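PDB 1GXM: pectate lyase from Cellvibrio cellulosa, which cleaves polygalacturonate, the backbone of pectin, by anti-beta-elimination, this chain being the catalytic module of a larger family 10 polysaccharide lyase. Local coordinates for residues I235-N247 and Y318-L332. Residues are numbered along the deposited sequence; the frame is centred on the assembly and turned at random.
Unlike the reference sequence in segment 235-247: Gln237 (reference Arg).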
loop_
_atom_site.group_PDB
_atom_site.type_symbol
_atom_site.label_atom_id
_atom_site.label_comp_id
_atom_site.label_asym_id
_atom_site.label_seq_id
_atom_site.Cartn_x
_atom_site.Cartn_y
_atom_site.Cartn_z
ATOM N N ILE A 235 -2.601 -7.974 17.037
ATOM C CA ILE A 235 -2.532 -6.836 16.124
ATOM C C ILE A 235 -1.928 -5.642 16.809
ATOM O O ILE A 235 -1.074 -4.979 16.227
ATOM C CB ILE A 235 -3.894 -6.543 15.486
ATOM C CG1 ILE A 235 -4.204 -7.708 14.519
ATOM C CG2 ILE A 235 -3.884 -5.163 14.812
ATOM C CD1 ILE A 235 -5.588 -7.722 14.001
ATOM N N GLU A 236 -2.305 -5.384 18.057
ATOM C CA GLU A 236 -1.704 -4.301 18.797
ATOM C C GLU A 236 -0.197 -4.515 18.917
ATOM O O GLU A 236 0.585 -3.594 18.719
ATOM C CB GLU A 236 -2.358 -4.142 20.178
ATOM C CG GLU A 236 -1.629 -3.103 21.012
ATOM C CD GLU A 236 -2.330 -2.734 22.299
ATOM O OE1 GLU A 236 -3.315 -3.395 22.638
ATOM O OE2 GLU A 236 -1.884 -1.800 22.986
ATOM N N GLN A 237 0.209 -5.728 19.240
ATOM C CA GLN A 237 1.616 -6.048 19.326
ATOM C C GLN A 237 2.329 -5.799 17.986
ATOM O O GLN A 237 3.414 -5.230 17.949
ATOM C CB GLN A 237 1.801 -7.513 19.705
ATOM C CG GLN A 237 3.284 -7.897 19.693
ATOM C CD GLN A 237 3.534 -9.324 20.075
ATOM O OE1 GLN A 237 3.934 -9.595 21.201
ATOM N NE2 GLN A 237 3.321 -10.244 19.145
ATOM N N ALA A 238 1.713 -6.230 16.904
ATOM C CA ALA A 238 2.301 -6.061 15.572
ATOM C C ALA A 238 2.479 -4.593 15.242
ATOM O O ALA A 238 3.496 -4.178 14.709
ATOM C CB ALA A 238 1.428 -6.724 14.504
ATOM N N VAL A 239 1.453 -3.803 15.504
ATOM C CA VAL A 239 1.488 -2.401 15.191
ATOM C C VAL A 239 2.507 -1.709 16.067
ATOM O O VAL A 239 3.299 -0.928 15.591
ATOM C CB VAL A 239 0.126 -1.737 15.346
ATOM C CG1 VAL A 239 0.242 -0.226 15.163
ATOM C CG2 VAL A 239 -0.839 -2.319 14.341
ATOM N N ARG A 240 2.473 -1.970 17.355
ATOM C CA ARG A 240 3.430 -1.341 18.256
ATOM C C ARG A 240 4.843 -1.700 17.855
ATOM O O ARG A 240 5.733 -0.853 17.904
ATOM C CB ARG A 240 3.190 -1.743 19.697
ATOM C CG ARG A 240 1.999 -1.086 20.297
ATOM C CD ARG A 240 1.789 -1.533 21.732
ATOM N NE ARG A 240 0.695 -0.848 22.396
ATOM C CZ ARG A 240 0.771 0.350 22.946
ATOM N NH1 ARG A 240 1.908 1.035 22.916
ATOM N NH2 ARG A 240 -0.303 0.866 23.529
ATOM N N ALA A 241 5.079 -2.929 17.417
ATOM C CA ALA A 241 6.424 -3.316 17.010
ATOM C C ALA A 241 6.825 -2.578 15.744
ATOM O O ALA A 241 7.947 -2.120 15.618
ATOM C CB ALA A 241 6.506 -4.792 16.768
ATOM N N GLY A 242 5.927 -2.455 14.786
ATOM C CA GLY A 242 6.263 -1.749 13.557
ATOM C C GLY A 242 6.521 -0.268 13.788
ATOM O O GLY A 242 7.440 0.335 13.229
ATOM N N VAL A 243 5.707 0.336 14.627
ATOM C CA VAL A 243 5.881 1.735 14.957
ATOM C C VAL A 243 7.189 1.930 15.725
ATOM O O VAL A 243 7.927 2.877 15.477
ATOM C CB VAL A 243 4.696 2.265 15.777
ATOM C CG1 VAL A 243 5.021 3.613 16.401
ATOM C CG2 VAL A 243 3.452 2.321 14.903
ATOM N N ALA A 244 7.495 1.019 16.635
ATOM C CA ALA A 244 8.748 1.080 17.376
ATOM C C ALA A 244 9.940 0.992 16.425
ATOM O O ALA A 244 10.949 1.634 16.616
ATOM C CB ALA A 244 8.816 -0.000 18.402
ATOM N N TRP A 245 9.821 0.160 15.399
ATOM C CA TRP A 245 10.875 0.046 14.409
ATOM C C TRP A 245 11.072 1.372 13.706
ATOM O O TRP A 245 12.192 1.826 13.561
ATOM C CB TRP A 245 10.563 -1.087 13.433
ATOM C CG TRP A 245 11.577 -1.268 12.368
ATOM C CD1 TRP A 245 12.703 -2.010 12.423
ATOM C CD2 TRP A 245 11.552 -0.662 11.080
ATOM N NE1 TRP A 245 13.397 -1.906 11.244
ATOM C CE2 TRP A 245 12.693 -1.102 10.388
ATOM C CE3 TRP A 245 10.654 0.184 10.427
ATOM C CZ2 TRP A 245 12.971 -0.717 9.094
ATOM C CZ3 TRP A 245 10.933 0.566 9.140
ATOM C CH2 TRP A 245 12.074 0.116 8.487
ATOM N N PHE A 246 9.997 2.006 13.291
ATOM C CA PHE A 246 10.107 3.284 12.602
ATOM C C PHE A 246 10.725 4.327 13.514
ATOM O O PHE A 246 11.481 5.190 13.076
ATOM C CB PHE A 246 8.750 3.767 12.128
ATOM C CG PHE A 246 8.431 3.345 10.735
ATOM C CD1 PHE A 246 9.034 3.986 9.676
ATOM C CD2 PHE A 246 7.564 2.299 10.475
ATOM C CE1 PHE A 246 8.788 3.606 8.395
ATOM C CE2 PHE A 246 7.299 1.933 9.188
ATOM C CZ PHE A 246 7.914 2.568 8.147
ATOM N N ASN A 247 10.386 4.233 14.794
ATOM C CA ASN A 247 10.788 5.216 15.789
ATOM C C ASN A 247 12.082 4.883 16.483
ATOM O O ASN A 247 12.397 5.494 17.499
ATOM C CB ASN A 247 9.678 5.394 16.819
ATOM C CG ASN A 247 9.850 6.621 17.649
ATOM O OD1 ASN A 247 10.164 7.675 17.138
ATOM N ND2 ASN A 247 9.622 6.483 18.944
ATOM N N TYR A 318 9.565 8.933 5.628
ATOM C CA TYR A 318 8.479 7.965 5.649
ATOM C C TYR A 318 7.849 7.798 7.009
ATOM O O TYR A 318 6.657 7.617 7.110
ATOM C CB TYR A 318 9.022 6.604 5.228
ATOM C CG TYR A 318 9.757 6.577 3.933
ATOM C CD1 TYR A 318 9.278 7.220 2.804
ATOM C CD2 TYR A 318 10.945 5.886 3.829
ATOM C CE1 TYR A 318 9.969 7.163 1.616
ATOM C CE2 TYR A 318 11.635 5.845 2.671
ATOM C CZ TYR A 318 11.162 6.464 1.563
ATOM O OH TYR A 318 11.853 6.379 0.383
ATOM N N GLY A 319 8.663 7.814 8.043
ATOM C CA GLY A 319 8.189 7.494 9.382
ATOM C C GLY A 319 7.356 8.561 10.073
ATOM O O GLY A 319 6.578 8.244 10.958
ATOM N N THR A 320 7.533 9.817 9.704
ATOM C CA THR A 320 6.887 10.925 10.410
ATOM C C THR A 320 5.412 10.705 10.573
ATOM O O THR A 320 4.871 10.806 11.671
ATOM C CB THR A 320 7.187 12.225 9.678
ATOM O OG1 THR A 320 8.608 12.398 9.708
ATOM C CG2 THR A 320 6.576 13.442 10.395
ATOM N N SER A 321 4.750 10.382 9.487
ATOM C CA SER A 321 3.300 10.311 9.501
ATOM C C SER A 321 2.814 9.199 10.450
ATOM O O SER A 321 1.912 9.404 11.262
ATOM C CB SER A 321 2.762 10.115 8.092
ATOM O OG SER A 321 3.151 8.891 7.561
ATOM N N ILE A 322 3.412 8.024 10.358
ATOM C CA ILE A 322 2.925 6.921 11.172
ATOM C C ILE A 322 3.311 7.081 12.620
ATOM O O ILE A 322 2.567 6.694 13.499
ATOM C CB ILE A 322 3.368 5.539 10.611
ATOM C CG1 ILE A 322 2.434 4.439 11.116
ATOM C CG2 ILE A 322 4.818 5.236 10.896
ATOM C CD1 ILE A 322 1.035 4.519 10.556
ATOM N N ILE A 323 4.471 7.667 12.877
ATOM C CA ILE A 323 4.919 7.893 14.253
ATOM C C ILE A 323 4.012 8.899 14.929
ATOM O O ILE A 323 3.572 8.686 16.059
ATOM C CB ILE A 323 6.379 8.371 14.271
ATOM C CG1 ILE A 323 7.275 7.196 13.891
ATOM C CG2 ILE A 323 6.747 8.968 15.630
ATOM C CD1 ILE A 323 8.691 7.599 13.646
ATOM N N ASN A 324 3.682 9.968 14.227
ATOM C CA ASN A 324 2.840 10.995 14.816
ATOM C C ASN A 324 1.441 10.468 15.042
ATOM O O ASN A 324 0.811 10.777 16.044
ATOM C CB ASN A 324 2.814 12.258 13.961
ATOM C CG ASN A 324 4.128 13.035 14.027
ATOM O OD1 ASN A 324 4.392 13.879 13.174
ATOM N ND2 ASN A 324 4.966 12.714 15.003
ATOM N N PHE A 325 0.951 9.652 14.118
ATOM C CA PHE A 325 -0.368 9.044 14.270
ATOM C C PHE A 325 -0.353 8.065 15.426
ATOM O O PHE A 325 -1.267 8.082 16.262
ATOM C CB PHE A 325 -0.798 8.344 12.987
ATOM C CG PHE A 325 -2.152 7.716 13.070
ATOM C CD1 PHE A 325 -3.257 8.477 13.382
ATOM C CD2 PHE A 325 -2.318 6.371 12.848
ATOM C CE1 PHE A 325 -4.504 7.896 13.469
ATOM C CE2 PHE A 325 -3.561 5.802 12.915
ATOM C CZ PHE A 325 -4.646 6.561 13.239
ATOM N N ALA A 326 0.677 7.232 15.509
ATOM C CA ALA A 326 0.810 6.322 16.639
ATOM C C ALA A 326 0.832 7.074 17.962
ATOM O O ALA A 326 0.241 6.636 18.928
ATOM C CB ALA A 326 2.036 5.495 16.506
ATOM N N GLN A 327 1.517 8.208 17.999
ATOM C CA GLN A 327 1.596 9.011 19.219
ATOM C C GLN A 327 0.191 9.469 19.607
ATOM O O GLN A 327 -0.198 9.397 20.769
ATOM C CB GLN A 327 2.518 10.215 19.012
ATOM C CG GLN A 327 2.849 10.975 20.306
ATOM C CD GLN A 327 1.807 12.014 20.712
ATOM O OE1 GLN A 327 0.818 12.253 19.999
ATOM N NE2 GLN A 327 2.029 12.643 21.866
ATOM N N LYS A 328 -0.554 9.952 18.622
ATOM C CA LYS A 328 -1.915 10.451 18.806
ATOM C C LYS A 328 -2.798 9.385 19.473
ATOM O O LYS A 328 -3.588 9.692 20.374
ATOM C CB LYS A 328 -2.489 10.862 17.441
ATOM C CG LYS A 328 -3.869 11.564 17.396
ATOM C CD LYS A 328 -4.505 11.336 15.995
ATOM C CE LYS A 328 -5.130 12.557 15.344
ATOM N NZ LYS A 328 -6.623 12.505 15.344
ATOM N N VAL A 329 -2.664 8.130 19.045
ATOM C CA VAL A 329 -3.526 7.049 19.544
ATOM C C VAL A 329 -2.927 6.266 20.715
ATOM O O VAL A 329 -3.534 5.295 21.180
ATOM C CB VAL A 329 -3.932 6.059 18.427
ATOM C CG1 VAL A 329 -4.575 6.782 17.276
ATOM C CG2 VAL A 329 -2.738 5.229 17.950
ATOM N N GLY A 330 -1.750 6.661 21.189
ATOM C CA GLY A 330 -1.128 6.044 22.360
ATOM C C GLY A 330 -0.292 4.796 22.093
ATOM O O GLY A 330 -0.020 4.006 22.996
ATOM N N TYR A 331 0.126 4.614 20.846
ATOM C CA TYR A 331 0.925 3.456 20.436
ATOM C C TYR A 331 2.426 3.719 20.354
ATOM O O TYR A 331 3.191 2.860 19.895
ATOM C CB TYR A 331 0.423 2.948 19.085
ATOM C CG TYR A 331 -0.688 1.926 19.173
ATOM C CD1 TYR A 331 -1.562 1.865 20.262
ATOM C CD2 TYR A 331 -0.873 1.033 18.155
ATOM C CE1 TYR A 331 -2.567 0.909 20.305
ATOM C CE2 TYR A 331 -1.859 0.110 18.180
ATOM C CZ TYR A 331 -2.705 0.037 19.257
ATOM O OH TYR A 331 -3.678 -0.922 19.239
ATOM N N LEU A 332 2.826 4.909 20.792
ATOM C CA LEU A 332 4.232 5.314 20.863
ATOM C C LEU A 332 4.652 5.517 22.321
ATOM O O LEU A 332 3.901 5.338 23.275
ATOM C CB LEU A 332 4.437 6.620 20.096
ATOM C CG LEU A 332 5.783 6.879 19.419
ATOM C CD1 LEU A 332 5.768 6.280 18.030
ATOM C CD2 LEU A 332 6.048 8.363 19.324
ATOM O OXT LEU A 332 5.780 5.885 22.646
HETATM O O HOH W 1 5.348 1.300 19.695
HETATM O O HOH W 2 2.364 3.557 24.637
#
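Gly330 O, close to the C-terminus, is gripped by a water, which donates to it (2.9 Å, water oxygen to Gly330 O), and by Arg240, whose NH2 adds a weak, bent bond. The same water donates to Leu332 O and accepts from Arg240 NH1 in the guanidinium plane. Glu236, one turn earlier, fixes the rotation of that plane, because its OE2 takes both NE (2.8 Å, anti lone pair) and NH2 of Arg240 side-on, while OE1 forms a salt bridge with Arg12. Thus held, the guanidinium lies obliquely over the rim of the Tyr331 ring, the planes 34° apart and NH2 3.6 Å from CD1. Val239 CG1 meets the ring at its edge, near CD2, and Tyr331 OH is hydrogen-bonded to Gln231 OE1. A Schellman motif at Gly330 ends helix 318-329 and turns the chain back, placing Tyr331 against helix 235-246. Helix 235-246, in the pectic acid lyase region (6-hairpin clan), crosses the C-terminal helix 318-329 of the catalytic module at -131°, axes 9.5 Å apart. Between them Val243 points CG1, anti to its own N (chi1 166°), at Ala326 CB (3.5 Å). Farther along, Ile322 CG2 sits over one face of Phe246, whose opposite face is covered by Trp245. Gly319 lets the helices close in here, its CA 3.6 Å from Phe246 CD1. Ile323 CD1 reaches Asn247 OD1 and Phe246 O, to which Trp277 donates its NE1 hydrogen.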